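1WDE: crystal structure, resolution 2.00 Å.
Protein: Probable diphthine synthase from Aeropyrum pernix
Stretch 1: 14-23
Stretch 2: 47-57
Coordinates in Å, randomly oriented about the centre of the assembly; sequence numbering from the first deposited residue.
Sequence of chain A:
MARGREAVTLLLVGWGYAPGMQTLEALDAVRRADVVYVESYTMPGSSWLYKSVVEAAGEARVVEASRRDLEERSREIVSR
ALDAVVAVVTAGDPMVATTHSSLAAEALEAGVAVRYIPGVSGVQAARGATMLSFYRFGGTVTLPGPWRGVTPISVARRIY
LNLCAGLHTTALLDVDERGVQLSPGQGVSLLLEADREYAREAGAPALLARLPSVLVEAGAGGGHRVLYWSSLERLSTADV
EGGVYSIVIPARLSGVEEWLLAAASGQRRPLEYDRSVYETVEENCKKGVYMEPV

Stretch 1 14-23: GWGYAPGMQT
Stretch 2 47-57: SWLYKSVVEAA

A loop packs here against one side of a helix, and two tryptophans, one from each partner, do most of the work. Stretch 2 is helical, with i to i+4 backbone hydrogen bonds from Ser52 N to Trp48 O (3.0 Å) through Ala57 N to Val53 O (2.8 Å). Stretch 1 has no regular helix or strand over most of its length; its chain bends through a type II turn from Ala18 to Met21, closed by Met21 N to Ala18 O at 3.1 Å. Gly20 takes phi/psi 92/-7 in that turn, where a CB would jam against the preceding carbonyl. The backbones come closest at Pro19 and Ser52, whose CA atoms lie 6.9 Å apart, and the contact buries 380 Å² in all.

The helix face is made of Trp48, Leu49, Ser52, Val53 and Ala56, the spacing that brings successive turns to one side. Trp15 points its CA-to-CB bond toward this face, with chi1 -149°, between wells, and chi2 -116°. Its indole lies along the helix, bordered by the CB of Ala56, which meets CZ2 of Trp15 at 3.7 Å near the ring plane, and covered on one face by CG2 of Val53 (chi1 t), 4.2 Å from the centroid of the five-membered ring. CD1 of Leu49 (t, p) reaches CD1 of Trp15 at 3.8 Å. Amid this apolar packing the indole N-H needs an acceptor, and Ser52 (chi1 t) supplies it: NE1 of Trp15 donates to OG of Ser52 at 2.9 Å, nearly straight at 168°.

Trp48 (chi1 p, chi2 -79°) is the reciprocal bump, extending from the helix into the bend of the loop. CD of Pro19, C-gamma endo, covers one face of its six-membered ring, 3.9 Å from the centroid, and CA of Ala18 lies over the same ring system. Backbone forms much of the rest of the hollow: C of Tyr17 approaches CZ2 of Trp48 at 3.2 Å, and O of Gly16 lies at the ring edge, 3.5 Å from CH2 of Trp48. Gly16, at phi/psi 86/168, has no room for a CB, which would strike O of Met21. Tyr17 (chi1 p) and Ala18 direct their CB atoms away, leaving their main chain to meet the indole.

The two indoles meet rim to rim, CD1 of Trp15 to CZ3 of Trp48 at 3.8 Å, with planes at 28° and neither ring over the other.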

ATOM      1  N   GLY A  14      -0.391   4.742 -14.436  1.00 25.74           N
ATOM      2  CA  GLY A  14       0.049   3.650 -13.582  1.00 22.48           C
ATOM      3  C   GLY A  14       0.806   2.684 -14.491  1.00 21.25           C
ATOM      4  O   GLY A  14       0.304   2.268 -15.533  1.00 27.20           O
ATOM      5  N   TRP A  15       2.023   2.330 -14.107  1.00 23.90           N
ATOM      6  CA  TRP A  15       2.857   1.444 -14.905  1.00 25.74           C
ATOM      7  C   TRP A  15       2.848  -0.037 -14.472  1.00 28.43           C
ATOM      8  O   TRP A  15       3.452  -0.876 -15.132  1.00 29.42           O
ATOM      9  CB  TRP A  15       4.296   1.964 -14.864  1.00 25.06           C
ATOM     10  CG  TRP A  15       5.099   1.675 -16.097  1.00 30.96           C
ATOM     11  CD1 TRP A  15       6.207   0.888 -16.188  1.00 37.38           C
ATOM     12  CD2 TRP A  15       4.871   2.202 -17.414  1.00 34.64           C
ATOM     13  NE1 TRP A  15       6.688   0.890 -17.479  1.00 40.83           N
ATOM     14  CE2 TRP A  15       5.886   1.687 -18.252  1.00 38.83           C
ATOM     15  CE3 TRP A  15       3.906   3.057 -17.965  1.00 29.06           C
ATOM     16  CZ2 TRP A  15       5.968   1.997 -19.615  1.00 36.75           C
ATOM     17  CZ3 TRP A  15       3.981   3.367 -19.322  1.00 36.41           C
ATOM     18  CH2 TRP A  15       5.011   2.834 -20.133  1.00 38.44           C
ATOM     19  N   GLY A  16       2.149  -0.371 -13.393  1.00 25.02           N
ATOM     20  CA  GLY A  16       2.180  -1.753 -12.927  1.00 26.27           C
ATOM     21  C   GLY A  16       3.405  -1.854 -12.023  1.00 25.39           C
ATOM     22  O   GLY A  16       4.236  -0.950 -12.026  1.00 25.90           O
ATOM     23  N   TYR A  17       3.566  -2.932 -11.265  1.00 27.13           N
ATOM     24  CA  TYR A  17       4.706  -2.980 -10.353  1.00 25.43           C
ATOM     25  C   TYR A  17       5.894  -3.840 -10.762  1.00 29.07           C
ATOM     26  O   TYR A  17       6.795  -4.068  -9.963  1.00 34.17           O
ATOM     27  CB  TYR A  17       4.226  -3.390  -8.949  1.00 21.44           C
ATOM     28  CG  TYR A  17       3.530  -4.725  -8.932  1.00 23.07           C
ATOM     29  CD1 TYR A  17       2.160  -4.822  -9.220  1.00 23.12           C
ATOM     30  CD2 TYR A  17       4.238  -5.896  -8.671  1.00 22.77           C
ATOM     31  CE1 TYR A  17       1.521  -6.046  -9.249  1.00 23.30           C
ATOM     32  CE2 TYR A  17       3.599  -7.144  -8.701  1.00 20.24           C
ATOM     33  CZ  TYR A  17       2.245  -7.210  -8.989  1.00 21.88           C
ATOM     34  OH  TYR A  17       1.603  -8.432  -9.033  1.00 22.65           O
ATOM     35  N   ALA A  18       5.911  -4.322 -11.995  1.00 31.43           N
ATOM     36  CA  ALA A  18       7.032  -5.120 -12.466  1.00 32.85           C
ATOM     37  C   ALA A  18       7.045  -5.091 -13.980  1.00 34.53           C
ATOM     38  O   ALA A  18       6.039  -4.781 -14.601  1.00 32.93           O
ATOM     39  CB  ALA A  18       6.910  -6.568 -11.986  1.00 30.15           C
ATOM     40  N   PRO A  19       8.196  -5.387 -14.594  1.00 35.04           N
ATOM     41  CA  PRO A  19       8.211  -5.377 -16.057  1.00 36.45           C
ATOM     42  C   PRO A  19       7.199  -6.396 -16.590  1.00 34.53           C
ATOM     43  O   PRO A  19       7.018  -7.461 -16.005  1.00 33.42           O
ATOM     44  CB  PRO A  19       9.670  -5.730 -16.398  1.00 37.41           C
ATOM     45  CG  PRO A  19      10.213  -6.327 -15.142  1.00 39.69           C
ATOM     46  CD  PRO A  19       9.556  -5.538 -14.055  1.00 34.90           C
ATOM     47  N   GLY A  20       6.516  -6.044 -17.676  1.00 27.56           N
ATOM     48  CA  GLY A  20       5.535  -6.942 -18.259  1.00 30.49           C
ATOM     49  C   GLY A  20       4.135  -6.706 -17.720  1.00 29.70           C
ATOM     50  O   GLY A  20       3.167  -7.290 -18.198  1.00 29.17           O
HETATM   51  N   MSE A  21       4.019  -5.845 -16.718  1.00 29.06           N
HETATM   52  CA  MSE A  21       2.711  -5.573 -16.152  1.00 28.72           C
HETATM   53  C   MSE A  21       2.104  -4.255 -16.616  1.00 29.86           C
HETATM   54  O   MSE A  21       1.185  -3.739 -15.978  1.00 24.96           O
HETATM   55  CB  MSE A  21       2.791  -5.632 -14.625  1.00 26.99           C
HETATM   56  CG  MSE A  21       3.361  -6.948 -14.127  1.00 30.15           C
HETATM   57 SE   MSE A  21       3.122  -7.153 -12.216  1.00 44.29          SE
HETATM   58  CE  MSE A  21       1.198  -7.457 -12.312  1.00 31.62           C
ATOM     59  N   GLN A  22       2.602  -3.721 -17.741  1.00 28.54           N
ATOM     60  CA  GLN A  22       2.083  -2.459 -18.296  1.00 26.13           C
ATOM     61  C   GLN A  22       0.894  -2.716 -19.227  1.00 27.59           C
ATOM     62  O   GLN A  22       0.898  -3.698 -19.967  1.00 30.76           O
ATOM     63  CB  GLN A  22       3.184  -1.723 -19.073  1.00 26.69           C
ATOM     64  CG  GLN A  22       4.339  -1.288 -18.205  1.00 29.03           C
ATOM     65  CD  GLN A  22       5.122  -2.465 -17.658  1.00 36.84           C
ATOM     66  OE1 GLN A  22       5.383  -2.559 -16.450  1.00 33.33           O
ATOM     67  NE2 GLN A  22       5.505  -3.371 -18.542  1.00 30.10           N
ATOM     68  N   THR A  23      -0.138  -1.860 -19.195  1.00 26.14           N
ATOM     69  CA  THR A  23      -1.271  -2.091 -20.092  1.00 27.82           C
ATOM     70  C   THR A  23      -0.929  -1.441 -21.433  1.00 26.89           C
ATOM     71  O   THR A  23      -0.049  -0.591 -21.508  1.00 28.30           O
ATOM     72  CB  THR A  23      -2.605  -1.479 -19.565  1.00 28.01           C
ATOM     73  OG1 THR A  23      -2.434  -0.076 -19.350  1.00 25.63           O
ATOM     74  CG2 THR A  23      -3.044  -2.166 -18.235  1.00 27.83           C
ATOM     75  N   SER A  47      13.488   0.349  -8.913  1.00 53.81           N
ATOM     76  CA  SER A  47      14.651   0.734  -9.718  1.00 54.28           C
ATOM     77  C   SER A  47      14.432   0.464 -11.200  1.00 48.44           C
ATOM     78  O   SER A  47      14.894   1.212 -12.060  1.00 51.83           O
ATOM     79  CB  SER A  47      15.899  -0.024  -9.253  1.00 58.21           C
ATOM     80  OG  SER A  47      16.259   0.342  -7.930  1.00 67.31           O
ATOM     81  N   TRP A  48      13.716  -0.612 -11.484  1.00 44.37           N
ATOM     82  CA  TRP A  48      13.426  -1.030 -12.846  1.00 41.24           C
ATOM     83  C   TRP A  48      12.546  -0.034 -13.597  1.00 40.20           C
ATOM     84  O   TRP A  48      12.552  -0.011 -14.825  1.00 37.52           O
ATOM     85  CB  TRP A  48      12.699  -2.381 -12.821  1.00 42.55           C
ATOM     86  CG  TRP A  48      11.336  -2.272 -12.171  1.00 39.40           C
ATOM     87  CD1 TRP A  48      11.065  -2.220 -10.829  1.00 34.88           C
ATOM     88  CD2 TRP A  48      10.084  -2.049 -12.841  1.00 36.76           C
ATOM     89  NE1 TRP A  48       9.729  -1.967 -10.626  1.00 37.19           N
ATOM     90  CE2 TRP A  48       9.105  -1.856 -11.842  1.00 34.82           C
ATOM     91  CE3 TRP A  48       9.699  -1.984 -14.188  1.00 34.81           C
ATOM     92  CZ2 TRP A  48       7.756  -1.598 -12.148  1.00 38.52           C
ATOM     93  CZ3 TRP A  48       8.362  -1.727 -14.491  1.00 40.64           C
ATOM     94  CH2 TRP A  48       7.408  -1.535 -13.472  1.00 32.63           C
ATOM     95  N   LEU A  49      11.789   0.777 -12.860  1.00 38.50           N
ATOM     96  CA  LEU A  49      10.846   1.722 -13.461  1.00 35.36           C
ATOM     97  C   LEU A  49      11.420   2.629 -14.547  1.00 37.90           C
ATOM     98  O   LEU A  49      10.983   2.568 -15.694  1.00 39.99           O
ATOM     99  CB  LEU A  49      10.188   2.572 -12.368  1.00 32.72           C
ATOM    100  CG  LEU A  49       9.131   3.584 -12.823  1.00 29.08           C
ATOM    101  CD1 LEU A  49       7.996   2.877 -13.534  1.00 29.68           C
ATOM    102  CD2 LEU A  49       8.628   4.358 -11.624  1.00 26.29           C
ATOM    103  N   TYR A  50      12.377   3.474 -14.174  1.00 37.64           N
ATOM    104  CA  TYR A  50      13.034   4.393 -15.107  1.00 41.32           C
ATOM    105  C   TYR A  50      13.375   3.682 -16.419  1.00 39.74           C
ATOM    106  O   TYR A  50      12.923   4.088 -17.491  1.00 41.85           O
ATOM    107  CB  TYR A  50      14.313   4.940 -14.468  1.00 43.15           C
ATOM    108  CG  TYR A  50      14.945   6.121 -15.183  1.00 53.45           C
ATOM    109  CD1 TYR A  50      14.373   7.399 -15.111  1.00 56.03           C
ATOM    110  CD2 TYR A  50      16.133   5.970 -15.904  1.00 55.85           C
ATOM    111  CE1 TYR A  50      14.972   8.498 -15.740  1.00 58.98           C
ATOM    112  CE2 TYR A  50      16.743   7.064 -16.539  1.00 61.31           C
ATOM    113  CZ  TYR A  50      16.157   8.323 -16.450  1.00 64.04           C
ATOM    114  OH  TYR A  50      16.762   9.406 -17.052  1.00 64.54           O
ATOM    115  N   LYS A  51      14.177   2.626 -16.331  1.00 45.12           N
ATOM    116  CA  LYS A  51      14.577   1.852 -17.509  1.00 42.52           C
ATOM    117  C   LYS A  51      13.397   1.383 -18.353  1.00 41.77           C
ATOM    118  O   LYS A  51      13.434   1.486 -19.577  1.00 41.24           O
ATOM    119  CB  LYS A  51      15.395   0.624 -17.089  1.00 50.61           C
ATOM    120  CG  LYS A  51      15.491  -0.460 -18.171  1.00 55.37           C
ATOM    121  CD  LYS A  51      16.041  -1.772 -17.608  1.00 60.20           C
ATOM    122  CE  LYS A  51      15.733  -2.958 -18.521  1.00 58.51           C
ATOM    123  NZ  LYS A  51      16.231  -2.752 -19.910  1.00 58.77           N
ATOM    124  N   SER A  52      12.361   0.855 -17.702  1.00 39.76           N
ATOM    125  CA  SER A  52      11.170   0.358 -18.400  1.00 37.18           C
ATOM    126  C   SER A  52      10.418   1.456 -19.141  1.00 33.55           C
ATOM    127  O   SER A  52       9.922   1.243 -20.245  1.00 39.94           O
ATOM    128  CB  SER A  52      10.215  -0.319 -17.411  1.00 40.84           C
ATOM    129  OG  SER A  52       9.014  -0.714 -18.059  1.00 32.75           O
ATOM    130  N   VAL A  53      10.320   2.623 -18.517  1.00 36.21           N
ATOM    131  CA  VAL A  53       9.645   3.765 -19.124  1.00 38.67           C
ATOM    132  C   VAL A  53      10.475   4.198 -20.345  1.00 43.29           C
ATOM    133  O   VAL A  53       9.985   4.169 -21.475  1.00 37.99           O
ATOM    134  CB  VAL A  53       9.539   4.940 -18.107  1.00 37.49           C
ATOM    135  CG1 VAL A  53       8.942   6.163 -18.779  1.00 34.02           C
ATOM    136  CG2 VAL A  53       8.647   4.531 -16.911  1.00 34.30           C
ATOM    137  N   VAL A  54      11.731   4.577 -20.098  1.00 41.65           N
ATOM    138  CA  VAL A  54      12.668   5.004 -21.147  1.00 42.47           C
ATOM    139  C   VAL A  54      12.566   4.082 -22.346  1.00 41.69           C
ATOM    140  O   VAL A  54      12.603   4.514 -23.497  1.00 44.72           O
ATOM    141  CB  VAL A  54      14.124   4.973 -20.628  1.00 38.92           C
ATOM    142  CG1 VAL A  54      15.111   4.937 -21.802  1.00 45.99           C
ATOM    143  CG2 VAL A  54      14.381   6.185 -19.767  1.00 38.97           C
ATOM    144  N   GLU A  55      12.435   2.799 -22.055  1.00 42.20           N
ATOM    145  CA  GLU A  55      12.315   1.777 -23.076  1.00 43.27           C
ATOM    146  C   GLU A  55      11.053   2.024 -23.905  1.00 49.76           C
ATOM    147  O   GLU A  55      11.054   1.870 -25.128  1.00 48.19           O
ATOM    148  CB  GLU A  55      12.271   0.418 -22.375  1.00 52.36           C
ATOM    149  CG  GLU A  55      12.326  -0.802 -23.261  1.00 57.60           C
ATOM    150  CD  GLU A  55      12.602  -2.063 -22.454  1.00 67.24           C
ATOM    151  OE1 GLU A  55      12.220  -3.166 -22.912  1.00 69.26           O
ATOM    152  OE2 GLU A  55      13.211  -1.947 -21.362  1.00 62.35           O
ATOM    153  N   ALA A  56       9.980   2.435 -23.233  1.00 50.25           N
ATOM    154  CA  ALA A  56       8.704   2.689 -23.894  1.00 46.57           C
ATOM    155  C   ALA A  56       8.607   4.032 -24.611  1.00 46.66           C
ATOM    156  O   ALA A  56       8.052   4.106 -25.698  1.00 43.65           O
ATOM    157  CB  ALA A  56       7.567   2.571 -22.878  1.00 46.25           C
ATOM    158  N   ALA A  57       9.146   5.081 -23.998  1.00 50.30           N
ATOM    159  CA  ALA A  57       9.086   6.434 -24.546  1.00 53.98           C
ATOM    160  C   ALA A  57      10.172   6.801 -25.559  1.00 56.97           C
ATOM    161  O   ALA A  57       9.877   7.430 -26.572  1.00 53.90           O
ATOM    162  CB  ALA A  57       9.096   7.443 -23.402  1.00 54.75           C
TER